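Local coordinates for mandelate racemase/muconate lactonizing enzyme (Jannaschia sp., PDB 4J3Z), which probably abstracts a proton from the carbon next to a substrate carboxylate, as enolase-superfamily enzymes of the mandelate racemase/muconate lactonizing group do, at residues D67-H79 and F92-L106. Residues are numbered along the deposited sequence; the frame is centred on the assembly and turned at random.
Sequences DPANIELMSRRAH and FGAFSGLEMACWDIL
Phe-92 has the His-79 ring turned edge-on toward one face, a T-shaped pair with centroids 5.8 Å apart and planes at 72°. The opposite face carries Phe-95 CD2, offset toward the rim, and at the edge, in plane, Ser-75 OG sits 3.3 Å from Phe-92 CZ. Helices 71-80 and 89-109, antiparallel here with short-segment axes 9.9 Å apart at 161°, belong to the helical part of the enolase-type N-terminal capping domain, packed beside its three-stranded antiparallel sheet. With CG anti to the backbone N (chi1 174°), Phe-95 is directed at the other helix: Ala-78 CB approaches its CD1 obliquely at 3.4 Å, and the backbone of Met-74 and Ser-75 crosses its outer end, while Ile-71 O lies at the edge.

Ile-71 is a knob in the hole formed by Glu-99, Cys-102, Trp-103 and Leu-106. Its CD1 makes a CH-pi contact over one indole face, 4.1 Å from the centroid of the five-membered ring of Trp-103; elsewhere the indole meets the ring of Trp-291. Glu-99 is bent at chi2, which brings its carboxylate to the indole edge for a weak hydrogen bond from Trp-103 NE1 to Glu-99 OE2; OE1 accepts from Ile-290 N, and OE2 also accepts from Trp-291 N, both in the C-terminal domain, tying the two domains together. Ahead of the first helix, Asp-67 OD1 accepts from Ala-69 N in an Asx turn that leads Pro-68 onto Leu-106. There Leu-106 CD2 touches Pro-68 CG at 3.6 Å and Ala-69 CB at 3.9 Å.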
loop_
_atom_site.group_PDB
_atom_site.type_symbol
_atom_site.label_atom_id
_atom_site.label_comp_id
_atom_site.label_asym_id
_atom_site.label_seq_id
_atom_site.Cartn_x
_atom_site.Cartn_y
_atom_site.Cartn_z
ATOM N N ASP D 67 -45.244 3.199 -11.344
ATOM C CA ASP D 67 -45.475 3.300 -9.910
ATOM C C ASP D 67 -44.290 4.054 -9.295
ATOM O O ASP D 67 -43.149 3.575 -9.336
ATOM C CB ASP D 67 -45.611 1.892 -9.320
ATOM C CG ASP D 67 -45.866 1.884 -7.827
ATOM O OD1 ASP D 67 -45.748 2.936 -7.161
ATOM O OD2 ASP D 67 -46.179 0.797 -7.303
ATOM N N PRO D 68 -44.565 5.244 -8.727
ATOM C CA PRO D 68 -43.543 6.178 -8.229
ATOM C C PRO D 68 -42.693 5.616 -7.084
ATOM O O PRO D 68 -41.609 6.147 -6.803
ATOM C CB PRO D 68 -44.368 7.376 -7.749
ATOM C CG PRO D 68 -45.720 6.813 -7.453
ATOM C CD PRO D 68 -45.933 5.736 -8.471
ATOM N N ALA D 69 -43.179 4.551 -6.443
ATOM C CA ALA D 69 -42.416 3.847 -5.408
ATOM C C ALA D 69 -41.332 2.920 -5.986
ATOM O O ALA D 69 -40.553 2.340 -5.234
ATOM C CB ALA D 69 -43.346 3.078 -4.481
ATOM N N ASN D 70 -41.279 2.785 -7.311
ATOM C CA ASN D 70 -40.188 2.041 -7.958
ATOM C C ASN D 70 -38.961 2.929 -8.144
ATOM O O ASN D 70 -38.502 3.155 -9.276
ATOM C CB ASN D 70 -40.640 1.431 -9.290
ATOM C CG ASN D 70 -41.626 0.281 -9.111
ATOM O OD1 ASN D 70 -41.478 -0.546 -8.216
ATOM N ND2 ASN D 70 -42.646 0.236 -9.960
ATOM N N ILE D 71 -38.443 3.440 -7.022
ATOM C CA ILE D 71 -37.300 4.354 -7.036
ATOM C C ILE D 71 -36.075 3.696 -7.663
ATOM O O ILE D 71 -35.523 4.207 -8.638
ATOM C CB ILE D 71 -36.929 4.916 -5.627
ATOM C CG1 ILE D 71 -38.165 5.380 -4.852
ATOM C CG2 ILE D 71 -35.903 6.049 -5.753
ATOM C CD1 ILE D 71 -38.782 6.672 -5.353
ATOM N N GLU D 72 -35.663 2.565 -7.100
ATOM C CA GLU D 72 -34.493 1.819 -7.594
ATOM C C GLU D 72 -34.580 1.575 -9.097
ATOM O O GLU D 72 -33.612 1.831 -9.817
ATOM C CB GLU D 72 -34.328 0.483 -6.867
ATOM C CG GLU D 72 -34.145 0.580 -5.365
ATOM C CD GLU D 72 -32.695 0.669 -4.923
ATOM O OE1 GLU D 72 -31.781 0.502 -5.765
ATOM O OE2 GLU D 72 -32.471 0.883 -3.710
ATOM N N LEU D 73 -35.742 1.111 -9.557
ATOM C CA LEU D 73 -35.980 0.827 -10.978
ATOM C C LEU D 73 -35.715 2.015 -11.907
ATOM O O LEU D 73 -34.950 1.900 -12.857
ATOM C CB LEU D 73 -37.389 0.242 -11.214
ATOM C CG LEU D 73 -37.578 -0.460 -12.573
ATOM C CD1 LEU D 73 -36.437 -1.423 -12.878
ATOM C CD2 LEU D 73 -38.931 -1.157 -12.672
ATOM N N MET D 74 -36.346 3.150 -11.633
ATOM C CA MET D 74 -36.172 4.331 -12.479
ATOM C C MET D 74 -34.754 4.901 -12.405
ATOM O O MET D 74 -34.175 5.271 -13.430
ATOM C CB MET D 74 -37.220 5.377 -12.155
ATOM C CG MET D 74 -38.625 4.940 -12.533
ATOM S SD MET D 74 -39.866 6.175 -12.122
ATOM C CE MET D 74 -39.892 6.112 -10.324
ATOM N N SER D 75 -34.184 4.938 -11.200
ATOM C CA SER D 75 -32.798 5.388 -11.012
ATOM C C SER D 75 -31.809 4.583 -11.860
ATOM O O SER D 75 -30.987 5.167 -12.569
ATOM C CB SER D 75 -32.402 5.358 -9.535
ATOM O OG SER D 75 -31.006 5.556 -9.385
ATOM N N ARG D 76 -31.904 3.253 -11.796
ATOM C CA ARG D 76 -31.102 2.375 -12.660
ATOM C C ARG D 76 -31.303 2.689 -14.150
ATOM O O ARG D 76 -30.333 2.919 -14.865
ATOM C CB ARG D 76 -31.398 0.896 -12.386
ATOM C CG ARG D 76 -30.838 0.309 -11.090
ATOM C CD ARG D 76 -29.353 0.561 -10.841
ATOM N NE ARG D 76 -28.529 0.313 -12.018
ATOM C CZ ARG D 76 -27.195 0.294 -12.046
ATOM N NH1 ARG D 76 -26.472 0.500 -10.947
ATOM N NH2 ARG D 76 -26.574 0.055 -13.197
ATOM N N ARG D 77 -32.558 2.696 -14.607
ATOM C CA ARG D 77 -32.901 3.110 -15.976
ATOM C C ARG D 77 -32.240 4.452 -16.339
ATOM O O ARG D 77 -31.614 4.580 -17.397
ATOM C CB ARG D 77 -34.419 3.248 -16.135
ATOM C CG ARG D 77 -35.207 1.973 -16.444
ATOM C CD ARG D 77 -36.614 2.330 -16.939
ATOM N NE ARG D 77 -37.605 1.289 -16.643
ATOM C CZ ARG D 77 -38.925 1.471 -16.570
ATOM N NH1 ARG D 77 -39.471 2.663 -16.775
ATOM N NH2 ARG D 77 -39.714 0.442 -16.279
ATOM N N ALA D 78 -32.359 5.442 -15.447
ATOM C CA ALA D 78 -31.884 6.787 -15.745
ATOM C C ALA D 78 -30.364 6.897 -15.706
ATOM O O ALA D 78 -29.787 7.741 -16.396
ATOM C CB ALA D 78 -32.534 7.805 -14.826
ATOM N N HIS D 79 -29.732 6.043 -14.895
ATOM C CA HIS D 79 -28.269 5.912 -14.820
ATOM C C HIS D 79 -27.750 5.205 -16.063
ATOM O O HIS D 79 -26.748 5.609 -16.646
ATOM C CB HIS D 79 -27.898 5.121 -13.560
ATOM C CG HIS D 79 -26.422 4.919 -13.353
ATOM N ND1 HIS D 79 -25.583 5.924 -12.921
ATOM C CD2 HIS D 79 -25.651 3.809 -13.465
ATOM C CE1 HIS D 79 -24.357 5.449 -12.800
ATOM N NE2 HIS D 79 -24.371 4.167 -13.119
ATOM N N PHE D 92 -28.550 12.762 -14.924
ATOM C CA PHE D 92 -28.966 12.255 -13.628
ATOM C C PHE D 92 -29.391 13.379 -12.694
ATOM O O PHE D 92 -30.272 13.190 -11.845
ATOM C CB PHE D 92 -27.882 11.377 -13.010
ATOM C CG PHE D 92 -28.425 10.203 -12.242
ATOM C CD1 PHE D 92 -29.291 9.295 -12.850
ATOM C CD2 PHE D 92 -28.060 9.994 -10.924
ATOM C CE1 PHE D 92 -29.791 8.206 -12.151
ATOM C CE2 PHE D 92 -28.543 8.900 -10.218
ATOM C CZ PHE D 92 -29.411 8.007 -10.828
ATOM N N GLY D 93 -28.773 14.548 -12.858
ATOM C CA GLY D 93 -29.264 15.771 -12.227
ATOM C C GLY D 93 -30.715 16.026 -12.613
ATOM O O GLY D 93 -31.518 16.465 -11.788
ATOM N N ALA D 94 -31.048 15.743 -13.868
ATOM C CA ALA D 94 -32.431 15.816 -14.331
ATOM C C ALA D 94 -33.303 14.794 -13.583
ATOM O O ALA D 94 -34.377 15.134 -13.080
ATOM C CB ALA D 94 -32.499 15.594 -15.837
ATOM N N PHE D 95 -32.823 13.557 -13.491
ATOM C CA PHE D 95 -33.514 12.503 -12.753
ATOM C C PHE D 95 -33.822 12.876 -11.302
ATOM O O PHE D 95 -34.898 12.547 -10.788
ATOM C CB PHE D 95 -32.713 11.190 -12.780
ATOM C CG PHE D 95 -33.300 10.115 -11.910
ATOM C CD1 PHE D 95 -34.373 9.350 -12.358
ATOM C CD2 PHE D 95 -32.805 9.892 -10.625
ATOM C CE1 PHE D 95 -34.933 8.380 -11.543
ATOM C CE2 PHE D 95 -33.362 8.925 -9.810
ATOM C CZ PHE D 95 -34.431 8.174 -10.264
ATOM N N SER D 96 -32.870 13.537 -10.644
ATOM C CA SER D 96 -32.973 13.836 -9.220
ATOM C C SER D 96 -34.201 14.677 -8.935
ATOM O O SER D 96 -34.996 14.350 -8.044
ATOM C CB SER D 96 -31.720 14.551 -8.725
ATOM O OG SER D 96 -30.556 13.981 -9.289
ATOM N N GLY D 97 -34.355 15.759 -9.699
ATOM C CA GLY D 97 -35.534 16.608 -9.609
ATOM C C GLY D 97 -36.798 15.780 -9.618
ATOM O O GLY D 97 -37.631 15.884 -8.713
ATOM N N LEU D 98 -36.913 14.926 -10.630
ATOM C CA LEU D 98 -38.083 14.067 -10.815
ATOM C C LEU D 98 -38.253 13.037 -9.696
ATOM O O LEU D 98 -39.380 12.811 -9.231
ATOM C CB LEU D 98 -38.024 13.389 -12.183
ATOM C CG LEU D 98 -37.634 14.299 -13.359
ATOM C CD1 LEU D 98 -37.325 13.458 -14.591
ATOM C CD2 LEU D 98 -38.705 15.347 -13.662
ATOM N N GLU D 99 -37.168 12.501 -9.205
ATOM C CA GLU D 99 -37.169 11.571 -8.112
ATOM C C GLU D 99 -37.669 12.180 -6.824
ATOM O O GLU D 99 -38.432 11.579 -6.124
ATOM C CB GLU D 99 -35.755 10.961 -7.959
ATOM C CG GLU D 99 -35.579 9.877 -6.937
ATOM C CD GLU D 99 -34.950 10.345 -5.658
ATOM O OE1 GLU D 99 -35.166 11.456 -5.218
ATOM O OE2 GLU D 99 -34.223 9.584 -5.087
ATOM N N MET D 100 -37.226 13.385 -6.534
ATOM C CA MET D 100 -37.805 14.165 -5.423
ATOM C C MET D 100 -39.326 14.283 -5.566
ATOM O O MET D 100 -40.065 14.153 -4.583
ATOM C CB MET D 100 -37.226 15.574 -5.354
ATOM C CG MET D 100 -35.723 15.706 -5.137
ATOM S SD MET D 100 -35.387 17.469 -5.122
ATOM C CE MET D 100 -33.604 17.536 -4.992
ATOM N N ALA D 101 -39.786 14.528 -6.796
ATOM C CA ALA D 101 -41.221 14.668 -7.086
ATOM C C ALA D 101 -41.989 13.391 -6.768
ATOM O O ALA D 101 -43.130 13.452 -6.306
ATOM C CB ALA D 101 -41.449 15.086 -8.537
ATOM N N CYS D 102 -41.356 12.244 -7.013
ATOM C CA CYS D 102 -41.904 10.939 -6.637
ATOM C C CYS D 102 -42.107 10.828 -5.128
ATOM O O CYS D 102 -43.235 10.615 -4.679
ATOM C CB CYS D 102 -41.016 9.800 -7.149
ATOM S SG CYS D 102 -41.048 9.598 -8.948
ATOM N N TRP D 103 -41.032 10.999 -4.351
ATOM C CA TRP D 103 -41.111 10.981 -2.880
ATOM C C TRP D 103 -42.187 11.925 -2.326
ATOM O O TRP D 103 -42.792 11.648 -1.285
ATOM C CB TRP D 103 -39.755 11.321 -2.258
ATOM C CG TRP D 103 -38.730 10.236 -2.367
ATOM C CD1 TRP D 103 -37.596 10.245 -3.139
ATOM C CD2 TRP D 103 -38.732 8.984 -1.671
ATOM N NE1 TRP D 103 -36.894 9.068 -2.966
ATOM C CE2 TRP D 103 -37.578 8.275 -2.079
ATOM C CE3 TRP D 103 -39.608 8.383 -0.756
ATOM C CZ2 TRP D 103 -37.276 7.005 -1.593
ATOM C CZ3 TRP D 103 -39.304 7.111 -0.277
ATOM C CH2 TRP D 103 -38.151 6.441 -0.695
ATOM N N ASP D 104 -42.413 13.041 -3.016
ATOM C CA ASP D 104 -43.505 13.967 -2.669
ATOM C C ASP D 104 -44.875 13.321 -2.911
ATOM O O ASP D 104 -45.764 13.417 -2.066
ATOM C CB ASP D 104 -43.369 15.287 -3.441
ATOM C CG ASP D 104 -44.110 16.445 -2.777
ATOM O OD1 ASP D 104 -44.253 16.442 -1.528
ATOM O OD2 ASP D 104 -44.553 17.365 -3.509
ATOM N N ILE D 105 -45.032 12.642 -4.049
ATOM C CA ILE D 105 -46.277 11.908 -4.354
ATOM C C ILE D 105 -46.471 10.705 -3.429
ATOM O O ILE D 105 -47.597 10.380 -3.069
ATOM C CB ILE D 105 -46.334 11.429 -5.826
ATOM C CG1 ILE D 105 -46.470 12.618 -6.780
ATOM C CG2 ILE D 105 -47.470 10.428 -6.030
ATOM C CD1 ILE D 105 -46.108 12.297 -8.210
ATOM N N LEU D 106 -45.379 10.049 -3.048
ATOM C CA LEU D 106 -45.451 8.914 -2.123
ATOM C C LEU D 106 -45.896 9.375 -0.730
ATOM O O LEU D 106 -46.712 8.716 -0.078
ATOM C CB LEU D 106 -44.110 8.177 -2.047
ATOM C CG LEU D 106 -43.513 7.562 -3.322
ATOM C CD1 LEU D 106 -42.270 6.743 -2.985
ATOM C CD2 LEU D 106 -44.534 6.719 -4.073
#